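Local coordinates for D-glycero-D-manno-heptose 1-phosphate kinase (Bacteroides thetaiotaomicron, PDB 3K85), which probably transfers phosphate from ATP to a sugar substrate, as a GHMP-family kinase named for D-glycero-D-manno-heptose 1-phosphate, at residues A[193-198]-A[249-254]; A[288-293]-A[304-309]. One frame throughout, in Å; residues are numbered along the deposited sequence.

Interaction 1 (A[193-198]-A[249-254]); sequences DELESS and GDVGEF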
loop_
_atom_site.group_PDB
_atom_site.type_symbol
_atom_site.label_atom_id
_atom_site.label_comp_id
_atom_site.label_asym_id
_atom_site.label_seq_id
_atom_site.Cartn_x
_atom_site.Cartn_y
_atom_site.Cartn_z
ATOM N N ASP A 193 -9.110 -12.647 -0.094
ATOM C CA ASP A 193 -10.102 -13.721 -0.100
ATOM C C ASP A 193 -9.455 -15.051 0.313
ATOM O O ASP A 193 -10.039 -15.829 1.071
ATOM C CB ASP A 193 -10.736 -13.886 -1.490
ATOM C CG ASP A 193 -11.789 -12.841 -1.777
ATOM O OD1 ASP A 193 -12.606 -12.548 -0.881
ATOM O OD2 ASP A 193 -11.812 -12.322 -2.906
ATOM N N GLU A 194 -8.252 -15.312 -0.186
ATOM C CA GLU A 194 -7.567 -16.550 0.167
ATOM C C GLU A 194 -7.282 -16.580 1.657
ATOM O O GLU A 194 -7.473 -17.609 2.301
ATOM C CB GLU A 194 -6.244 -16.685 -0.586
ATOM C CG GLU A 194 -5.516 -17.998 -0.308
ATOM C CD GLU A 194 -6.269 -19.220 -0.832
ATOM O OE1 GLU A 194 -7.421 -19.069 -1.297
ATOM O OE2 GLU A 194 -5.706 -20.337 -0.772
ATOM N N LEU A 195 -6.813 -15.454 2.199
ATOM C CA LEU A 195 -6.500 -15.376 3.617
ATOM C C LEU A 195 -7.768 -15.510 4.458
ATOM O O LEU A 195 -7.764 -16.194 5.483
ATOM C CB LEU A 195 -5.793 -14.053 3.949
ATOM C CG LEU A 195 -5.108 -14.007 5.323
ATOM C CD1 LEU A 195 -3.843 -14.870 5.305
ATOM C CD2 LEU A 195 -4.757 -12.579 5.683
ATOM N N GLU A 196 -8.851 -14.862 4.031
ATOM C CA GLU A 196 -10.101 -14.941 4.779
ATOM C C GLU A 196 -10.656 -16.365 4.841
ATOM O O GLU A 196 -11.175 -16.780 5.875
ATOM C CB GLU A 196 -11.158 -14.001 4.189
ATOM C CG GLU A 196 -10.779 -12.528 4.270
ATOM C CD GLU A 196 -11.843 -11.603 3.700
ATOM O OE1 GLU A 196 -12.369 -11.893 2.601
ATOM O OE2 GLU A 196 -12.143 -10.580 4.345
ATOM N N SER A 197 -10.548 -17.124 3.755
ATOM C CA SER A 197 -11.062 -18.496 3.780
ATOM C C SER A 197 -10.097 -19.457 4.492
ATOM O O SER A 197 -10.429 -20.616 4.739
ATOM C CB SER A 197 -11.350 -18.988 2.357
ATOM O OG SER A 197 -10.187 -18.964 1.562
ATOM N N SER A 198 -8.912 -18.948 4.829
ATOM C CA SER A 198 -7.884 -19.714 5.518
ATOM C C SER A 198 -7.813 -19.353 7.004
ATOM O O SER A 198 -6.920 -19.816 7.709
ATOM C CB SER A 198 -6.509 -19.447 4.895
ATOM O OG SER A 198 -6.436 -19.878 3.552
ATOM N N GLY A 249 0.879 -13.935 -1.286
ATOM C CA GLY A 249 -0.246 -14.840 -1.126
ATOM C C GLY A 249 0.155 -16.187 -0.552
ATOM O O GLY A 249 -0.620 -17.147 -0.562
ATOM N N ASP A 250 1.374 -16.265 -0.043
ATOM C CA ASP A 250 1.851 -17.511 0.530
ATOM C C ASP A 250 1.277 -17.711 1.927
ATOM O O ASP A 250 1.940 -17.440 2.928
ATOM C CB ASP A 250 3.375 -17.503 0.597
ATOM C CG ASP A 250 3.947 -18.863 0.913
ATOM O OD1 ASP A 250 3.341 -19.600 1.724
ATOM O OD2 ASP A 250 5.014 -19.193 0.359
ATOM N N VAL A 251 0.045 -18.191 1.998
ATOM C CA VAL A 251 -0.593 -18.422 3.290
ATOM C C VAL A 251 0.103 -19.539 4.077
ATOM O O VAL A 251 0.138 -19.509 5.308
ATOM C CB VAL A 251 -2.090 -18.773 3.120
ATOM C CG1 VAL A 251 -2.765 -18.892 4.494
ATOM C CG2 VAL A 251 -2.776 -17.695 2.305
ATOM N N GLY A 252 0.654 -20.518 3.363
ATOM C CA GLY A 252 1.349 -21.613 4.015
ATOM C C GLY A 252 2.530 -21.081 4.809
ATOM O O GLY A 252 2.755 -21.478 5.958
ATOM N N GLU A 253 3.287 -20.169 4.199
ATOM C CA GLU A 253 4.433 -19.584 4.871
ATOM C C GLU A 253 3.950 -18.783 6.075
ATOM O O GLU A 253 4.622 -18.728 7.104
ATOM C CB GLU A 253 5.211 -18.677 3.920
ATOM C CG GLU A 253 6.415 -17.998 4.565
ATOM C CD GLU A 253 7.467 -18.984 5.076
ATOM O OE1 GLU A 253 8.496 -18.519 5.626
ATOM O OE2 GLU A 253 7.270 -20.214 4.927
ATOM N N PHE A 254 2.776 -18.170 5.948
ATOM C CA PHE A 254 2.224 -17.387 7.046
ATOM C C PHE A 254 1.915 -18.331 8.205
ATOM O O PHE A 254 2.153 -18.013 9.373
ATOM C CB PHE A 254 0.954 -16.646 6.597
ATOM C CG PHE A 254 0.255 -15.902 7.705
ATOM C CD1 PHE A 254 0.970 -15.070 8.569
ATOM C CD2 PHE A 254 -1.117 -16.034 7.886
ATOM C CE1 PHE A 254 0.323 -14.383 9.595
ATOM C CE2 PHE A 254 -1.776 -15.353 8.904
ATOM C CZ PHE A 254 -1.058 -14.526 9.762
#

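Interaction 2 (A[288-293]-A[304-309]); sequences GAMAGK and MFVVEP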
loop_
_atom_site.group_PDB
_atom_site.type_symbol
_atom_site.label_atom_id
_atom_site.label_comp_id
_atom_site.label_asym_id
_atom_site.label_seq_id
_atom_site.Cartn_x
_atom_site.Cartn_y
_atom_site.Cartn_z
ATOM N N GLY A 288 -6.849 -29.858 15.616
ATOM C CA GLY A 288 -5.895 -29.593 14.555
ATOM C C GLY A 288 -6.267 -28.601 13.458
ATOM O O GLY A 288 -7.418 -28.512 13.018
ATOM N N ALA A 289 -5.255 -27.854 13.022
ATOM C CA ALA A 289 -5.352 -26.852 11.959
ATOM C C ALA A 289 -3.900 -26.717 11.514
ATOM O O ALA A 289 -3.129 -27.666 11.662
ATOM C CB ALA A 289 -5.866 -25.532 12.509
HETATM N N MSE A 290 -3.505 -25.567 10.985
HETATM C CA MSE A 290 -2.113 -25.419 10.568
HETATM C C MSE A 290 -1.282 -24.683 11.601
HETATM O O MSE A 290 -0.084 -24.938 11.745
HETATM C CB MSE A 290 -2.008 -24.682 9.239
HETATM C CG MSE A 290 -2.372 -25.513 8.038
HETATM SE SE MSE A 290 -1.742 -24.638 6.450
HETATM C CE MSE A 290 -3.204 -23.398 6.184
ATOM N N ALA A 291 -1.923 -23.765 12.315
ATOM C CA ALA A 291 -1.250 -22.982 13.336
ATOM C C ALA A 291 -2.266 -22.131 14.079
ATOM O O ALA A 291 -3.400 -21.966 13.634
ATOM C CB ALA A 291 -0.192 -22.093 12.700
ATOM N N GLY A 292 -1.851 -21.600 15.221
ATOM C CA GLY A 292 -2.724 -20.758 16.010
ATOM C C GLY A 292 -1.898 -19.676 16.668
ATOM O O GLY A 292 -0.675 -19.787 16.740
ATOM N N LYS A 293 -2.561 -18.630 17.145
ATOM C CA LYS A 293 -1.880 -17.517 17.802
ATOM C C LYS A 293 -2.864 -16.827 18.744
ATOM O O LYS A 293 -3.989 -16.517 18.350
ATOM C CB LYS A 293 -1.372 -16.516 16.755
ATOM C CG LYS A 293 -0.827 -15.218 17.339
ATOM C CD LYS A 293 -1.316 -14.002 16.554
ATOM C CE LYS A 293 -0.240 -13.433 15.647
ATOM N NZ LYS A 293 0.871 -12.815 16.421
HETATM N N MSE A 304 -6.339 -17.097 17.048
HETATM C CA MSE A 304 -6.405 -16.908 15.610
HETATM C C MSE A 304 -5.828 -18.166 14.981
HETATM O O MSE A 304 -4.664 -18.497 15.196
HETATM C CB MSE A 304 -5.586 -15.684 15.203
HETATM C CG MSE A 304 -5.649 -15.346 13.725
HETATM SE SE MSE A 304 -4.640 -13.739 13.321
HETATM C CE MSE A 304 -2.912 -14.552 12.997
ATOM N N PHE A 305 -6.651 -18.875 14.221
ATOM C CA PHE A 305 -6.215 -20.105 13.571
ATOM C C PHE A 305 -6.100 -19.960 12.057
ATOM O O PHE A 305 -6.944 -19.340 11.415
ATOM C CB PHE A 305 -7.195 -21.237 13.881
ATOM C CG PHE A 305 -7.085 -21.782 15.272
ATOM C CD1 PHE A 305 -5.951 -22.486 15.668
ATOM C CD2 PHE A 305 -8.128 -21.625 16.179
ATOM C CE1 PHE A 305 -5.861 -23.033 16.952
ATOM C CE2 PHE A 305 -8.049 -22.167 17.465
ATOM C CZ PHE A 305 -6.912 -22.873 17.851
ATOM N N VAL A 306 -5.048 -20.541 11.494
ATOM C CA VAL A 306 -4.827 -20.512 10.055
ATOM C C VAL A 306 -4.999 -21.940 9.533
ATOM O O VAL A 306 -4.219 -22.825 9.871
ATOM C CB VAL A 306 -3.405 -20.001 9.715
ATOM C CG1 VAL A 306 -3.089 -20.242 8.241
ATOM C CG2 VAL A 306 -3.302 -18.514 10.040
ATOM N N VAL A 307 -6.018 -22.157 8.708
ATOM C CA VAL A 307 -6.290 -23.487 8.174
ATOM C C VAL A 307 -6.503 -23.531 6.656
ATOM O O VAL A 307 -6.832 -22.521 6.025
ATOM C CB VAL A 307 -7.532 -24.094 8.874
ATOM C CG1 VAL A 307 -8.757 -23.241 8.587
ATOM C CG2 VAL A 307 -7.749 -25.525 8.425
ATOM N N GLU A 308 -6.290 -24.711 6.076
ATOM C CA GLU A 308 -6.485 -24.923 4.646
ATOM C C GLU A 308 -7.961 -24.657 4.406
ATOM O O GLU A 308 -8.812 -25.175 5.134
ATOM C CB GLU A 308 -6.173 -26.373 4.280
ATOM C CG GLU A 308 -5.104 -26.561 3.225
ATOM C CD GLU A 308 -4.737 -28.024 3.055
ATOM O OE1 GLU A 308 -4.306 -28.639 4.054
ATOM O OE2 GLU A 308 -4.882 -28.562 1.936
ATOM N N PRO A 309 -8.288 -23.846 3.387
ATOM C CA PRO A 309 -9.678 -23.511 3.059
ATOM C C PRO A 309 -10.655 -24.696 3.017
ATOM O O PRO A 309 -11.728 -24.644 3.623
ATOM C CB PRO A 309 -9.543 -22.813 1.711
ATOM C CG PRO A 309 -8.236 -22.099 1.853
ATOM C CD PRO A 309 -7.359 -23.165 2.469
#

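Interaction 1 (A[193-198]-A[249-254])
V251 packs against E194, L195 and S198 in a buried helix-to-helix contact that joins the C-terminal end of helix 189-197 to the first turn of helix 251-264. The two segments bury 192 Å² between them, and V251 is the residue most enclosed by the other side. Its two methyls divide the work. CG2 meets the aliphatic part of E194, lying 3.8 Å from E194 CG, while the E194 carboxylate stands farther off. CG1, anti to the backbone N (chi1 -175°), reaches S198, 3.8 Å from S198 CB, and approaches L195 CD1 at 4.2 Å. The hydroxyl of S198 is turned back onto the helix that precedes it, where OG donates to E194 O over 2.8 Å, coming in 30° from the carbonyl plane; its polar end is thus satisfied within the segment although the residue is buried. L195 also reaches F254, three residues on in the same turn: its CD1 comes within 3.9 Å of F254 CD2, approaching the ring obliquely, with the two side chains crossing at about a right angle. The chain enters helix 251-264 from the end of helix 230-246. G249, with positive phi, is the C-prime residue of a Schellman motif ending helix 230-246, its N bonded to L246 O and D250 N to A245 O. A CB at G249 would collide with the carbonyl O of the preceding residue. D250 then serves as N-cap, its OD1 accepting from E253 N from above the carboxylate plane. L246 also touches L195 and F254, so helix 230-246 flanks the same cluster. V306 of strand 303-306 touches V251 and F254, while P309 lies against E194 and S198.

Interaction 2 (A[288-293]-A[304-309])
V306 O is gripped by two successive backbone amides, M290 N at 3.0 Å (N-H...O angle 138°) and, weakly, A291 N at 3.5 Å. With two residues facing one, this is a classic beta bulge in the antiparallel hairpin of strands 291-294 and 303-306. V306 N donates to A291 O over 3.1 Å at 165°, and M304 N to K293 O over 2.7 Å, whereas the return bond from K293 N to M304 O is weak. G292 and F305 make the non-hydrogen-bonded pair between them. The first torsion sets F305 CG beside its own backbone N (chi1 -75°), and CD1 lies obliquely near the cross-strand glycine, 3.7 Å from G292 CA. A side chain on G292 would run into F305 CE1. The ring's edge also meets A291 O, which lies near the ring plane 3.3 Å from F305 CD1, and A289 CB approaches more distantly and obliquely. An alanine at F305 would probably open a gap beside G292 and leave A289, as well as V200 and L319, without their aromatic neighbour. V307, just past the strand, touches V315 of helix 309-320; M304 and V306 point to the face of the sheet where L258 of helix 251-264 packs on them and on K293. M290, a selenomethionine, bends at chi3 and brings CE over the opposing backbone, 3.3 Å from V307 C. At the other end of the pairing K293 and M304, also a selenomethionine, lie side by side pointing the same way, and K293 CE comes within 3.9 Å of M304 CE.

Helix 189-197 leads directly into strand 199-202, an outer strand of the three-stranded sheet. The chain then passes through an unmodelled stretch and helix 230-246 before 249-254 returns to 193-198, so interaction 1 closes a loop of 50 residues. Helix 251-264 follows, and only after it does interaction 2 open; its hairpin loop is short, with 10 residues between the segments. The two loops lie in series, neither nesting nor crossing. In space they meet, with centres about 10 Å apart: S198 O probably accepts from V307 N, and F254 packs on V306. Together they tie the sheet to helices 189-197 and 251-264.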